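Local coordinates for protein p1 (Rice yellow mottle virus, PDB 6TY0) that suppresses RNA silencing in its host as a multitask zinc-finger protein that also serves virus spread, this chain being its N-terminal part, at residues Val30-Trp36 against Ala69-Thr73. Residues are numbered along the deposited sequence; the frame is centred on the assembly and turned at random.
Sequences VWHSQTW and AHYYT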
loop_
_atom_site.group_PDB
_atom_site.type_symbol
_atom_site.label_atom_id
_atom_site.label_comp_id
_atom_site.label_asym_id
_atom_site.label_seq_id
_atom_site.Cartn_x
_atom_site.Cartn_y
_atom_site.Cartn_z
ATOM N N VAL A 30 -5.815 2.785 -4.121
ATOM C CA VAL A 30 -4.686 2.407 -3.262
ATOM C C VAL A 30 -5.096 1.150 -2.549
ATOM O O VAL A 30 -6.254 0.699 -2.670
ATOM C CB VAL A 30 -4.293 3.525 -2.243
ATOM C CG1 VAL A 30 -3.911 4.789 -2.961
ATOM C CG2 VAL A 30 -5.398 3.842 -1.264
ATOM N N TRP A 31 -4.143 0.597 -1.803
ATOM C CA TRP A 31 -4.336 -0.626 -1.037
ATOM C C TRP A 31 -4.015 -0.438 0.440
ATOM O O TRP A 31 -3.141 0.361 0.823
ATOM C CB TRP A 31 -3.398 -1.698 -1.570
ATOM C CG TRP A 31 -3.549 -1.906 -3.061
ATOM C CD1 TRP A 31 -2.893 -1.229 -4.074
ATOM C CD2 TRP A 31 -4.409 -2.853 -3.708
ATOM N NE1 TRP A 31 -3.297 -1.693 -5.297
ATOM C CE2 TRP A 31 -4.226 -2.686 -5.115
ATOM C CE3 TRP A 31 -5.323 -3.825 -3.239
ATOM C CZ2 TRP A 31 -4.919 -3.443 -6.053
ATOM C CZ3 TRP A 31 -6.031 -4.602 -4.188
ATOM C CH2 TRP A 31 -5.820 -4.391 -5.589
ATOM N N HIS A 32 -4.697 -1.209 1.263
ATOM C CA HIS A 32 -4.395 -1.242 2.665
ATOM C C HIS A 32 -4.593 -2.647 3.242
ATOM O O HIS A 32 -5.232 -3.488 2.640
ATOM C CB HIS A 32 -5.273 -0.224 3.389
ATOM C CG HIS A 32 -6.725 -0.550 3.390
ATOM N ND1 HIS A 32 -7.270 -1.526 4.204
ATOM C CD2 HIS A 32 -7.764 0.027 2.748
ATOM C CE1 HIS A 32 -8.586 -1.530 4.061
ATOM N NE2 HIS A 32 -8.909 -0.616 3.163
ATOM N N SER A 33 -4.047 -2.848 4.421
ATOM C CA SER A 33 -4.044 -4.112 5.111
ATOM C C SER A 33 -5.282 -4.287 5.931
ATOM O O SER A 33 -6.174 -3.423 5.986
ATOM C CB SER A 33 -2.794 -4.199 6.014
ATOM O OG SER A 33 -2.943 -3.345 7.137
ATOM N N GLN A 34 -5.312 -5.428 6.609
ATOM C CA GLN A 34 -6.436 -5.833 7.446
ATOM C C GLN A 34 -6.675 -4.883 8.611
ATOM O O GLN A 34 -7.802 -4.735 9.063
ATOM C CB GLN A 34 -6.173 -7.255 7.980
ATOM C CG GLN A 34 -6.136 -8.335 6.890
ATOM C CD GLN A 34 -4.867 -8.424 6.010
ATOM O OE1 GLN A 34 -3.831 -7.759 6.218
ATOM N NE2 GLN A 34 -4.963 -9.286 4.990
ATOM N N THR A 35 -5.610 -4.246 9.097
ATOM C CA THR A 35 -5.720 -3.263 10.160
ATOM C C THR A 35 -6.851 -2.251 9.893
ATOM O O THR A 35 -7.544 -1.844 10.824
ATOM C CB THR A 35 -4.359 -2.623 10.417
ATOM O OG1 THR A 35 -3.453 -3.662 10.750
ATOM C CG2 THR A 35 -4.370 -1.578 11.545
ATOM N N TRP A 36 -7.088 -1.916 8.625
ATOM C CA TRP A 36 -7.987 -0.815 8.267
ATOM C C TRP A 36 -9.284 -1.276 7.600
ATOM O O TRP A 36 -10.030 -0.453 7.042
ATOM C CB TRP A 36 -7.229 0.173 7.381
ATOM C CG TRP A 36 -5.938 0.537 7.977
ATOM C CD1 TRP A 36 -4.720 0.098 7.586
ATOM C CD2 TRP A 36 -5.730 1.329 9.138
ATOM N NE1 TRP A 36 -3.769 0.609 8.390
ATOM C CE2 TRP A 36 -4.355 1.364 9.365
ATOM C CE3 TRP A 36 -6.579 2.033 10.002
ATOM C CZ2 TRP A 36 -3.789 2.067 10.415
ATOM C CZ3 TRP A 36 -6.011 2.733 11.042
ATOM C CH2 TRP A 36 -4.639 2.743 11.241
ATOM N N ALA A 69 -1.325 3.029 15.675
ATOM C CA ALA A 69 -1.268 2.402 14.365
ATOM C C ALA A 69 -1.503 3.480 13.287
ATOM O O ALA A 69 -2.378 4.324 13.433
ATOM C CB ALA A 69 -2.317 1.354 14.275
ATOM N N HIS A 70 -0.722 3.449 12.223
ATOM C CA HIS A 70 -0.880 4.410 11.157
ATOM C C HIS A 70 -0.330 3.854 9.852
ATOM O O HIS A 70 0.462 2.909 9.857
ATOM C CB HIS A 70 -0.173 5.714 11.541
ATOM C CG HIS A 70 1.296 5.571 11.673
ATOM N ND1 HIS A 70 1.905 5.060 12.798
ATOM C CD2 HIS A 70 2.298 5.861 10.798
ATOM C CE1 HIS A 70 3.215 5.046 12.616
ATOM N NE2 HIS A 70 3.479 5.512 11.403
ATOM N N TYR A 71 -0.733 4.464 8.737
ATOM C CA TYR A 71 -0.312 4.007 7.405
ATOM C C TYR A 71 -0.540 5.169 6.434
ATOM O O TYR A 71 -1.500 5.908 6.556
ATOM C CB TYR A 71 -1.118 2.748 7.001
ATOM C CG TYR A 71 -0.890 2.283 5.594
ATOM C CD1 TYR A 71 0.344 1.847 5.193
ATOM C CD2 TYR A 71 -1.928 2.269 4.667
ATOM C CE1 TYR A 71 0.573 1.444 3.897
ATOM C CE2 TYR A 71 -1.721 1.842 3.364
ATOM C CZ TYR A 71 -0.483 1.409 3.005
ATOM O OH TYR A 71 -0.259 1.045 1.748
ATOM N N TYR A 72 0.389 5.348 5.506
ATOM C CA TYR A 72 0.369 6.416 4.518
ATOM C C TYR A 72 0.682 5.775 3.165
ATOM O O TYR A 72 1.663 4.988 3.008
ATOM C CB TYR A 72 1.412 7.511 4.879
ATOM C CG TYR A 72 1.556 8.593 3.833
ATOM C CD1 TYR A 72 2.397 8.408 2.733
ATOM C CD2 TYR A 72 0.798 9.763 3.894
ATOM C CE1 TYR A 72 2.502 9.371 1.753
ATOM C CE2 TYR A 72 0.902 10.748 2.909
ATOM C CZ TYR A 72 1.757 10.551 1.852
ATOM O OH TYR A 72 1.866 11.494 0.831
ATOM N N THR A 73 -0.181 6.043 2.194
ATOM C CA THR A 73 0.113 5.745 0.788
ATOM C C THR A 73 -0.273 6.908 -0.081
ATOM O O THR A 73 -1.050 7.815 0.298
ATOM C CB THR A 73 -0.750 4.671 0.115
ATOM O OG1 THR A 73 -1.945 4.382 0.857
ATOM C CG2 THR A 73 0.038 3.553 -0.211
#
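Val30-His32, the end of strand 26-32, and His70-Thr73 of strand 70-77 run nearly antiparallel at 162°, their axes 8.4 Å apart. That spacing is too wide for backbone pairing, so side chains fill it: Val30 and His32 hydrogen-bond to Leu4 and Thr2 in one sheet, Tyr71 and Thr73 to Phe62 and Val60 in the other. Trp36, carried back toward His70-Thr73 by the turn after His32, suits the broad end of the gap because its indole is long and flat. The far rim of that ring meets the backbone, with CH2 3.5 Å from Ala69 O, while CZ2 lies 3.8 Å from His70 CA. Ala69, small enough to let the ring in, places its CB 4.1 Å from Trp36 CH2. Nearer the base, Trp36 NE1 rests 3.7 Å from Tyr71 CB. Tyr71 spans the gap with CG anti to its backbone N (chi1 173°), its CE2 4.1 Å from His32 CB. Its OH hydrogen-bonds to Tyr71 OH of the second subunit; Trp31 O lies at the edge of the Tyr71 ring, near its plane, 3.1 Å from Tyr71 OH. The imidazole of His32 turns back to its own chain: ND1 donates almost straight (167°) to Ser33 O, which Trp36 N reaches from the opposite face, bracing the turn. Beta-branched Val30 and Thr73 suit strands and close the narrower end, Val30 CB 4.0 Å from Thr73 OG1, a buried hydroxyl without a polar partner. Outer strands of two sheets thus pack through side chains, closed by the turn carrying Trp36, beside the Cys4 zinc finger of Cys64, Cys67, Cys92 and Cys95: Ala69 touches Cys67, and Trp36 approaches Cys92.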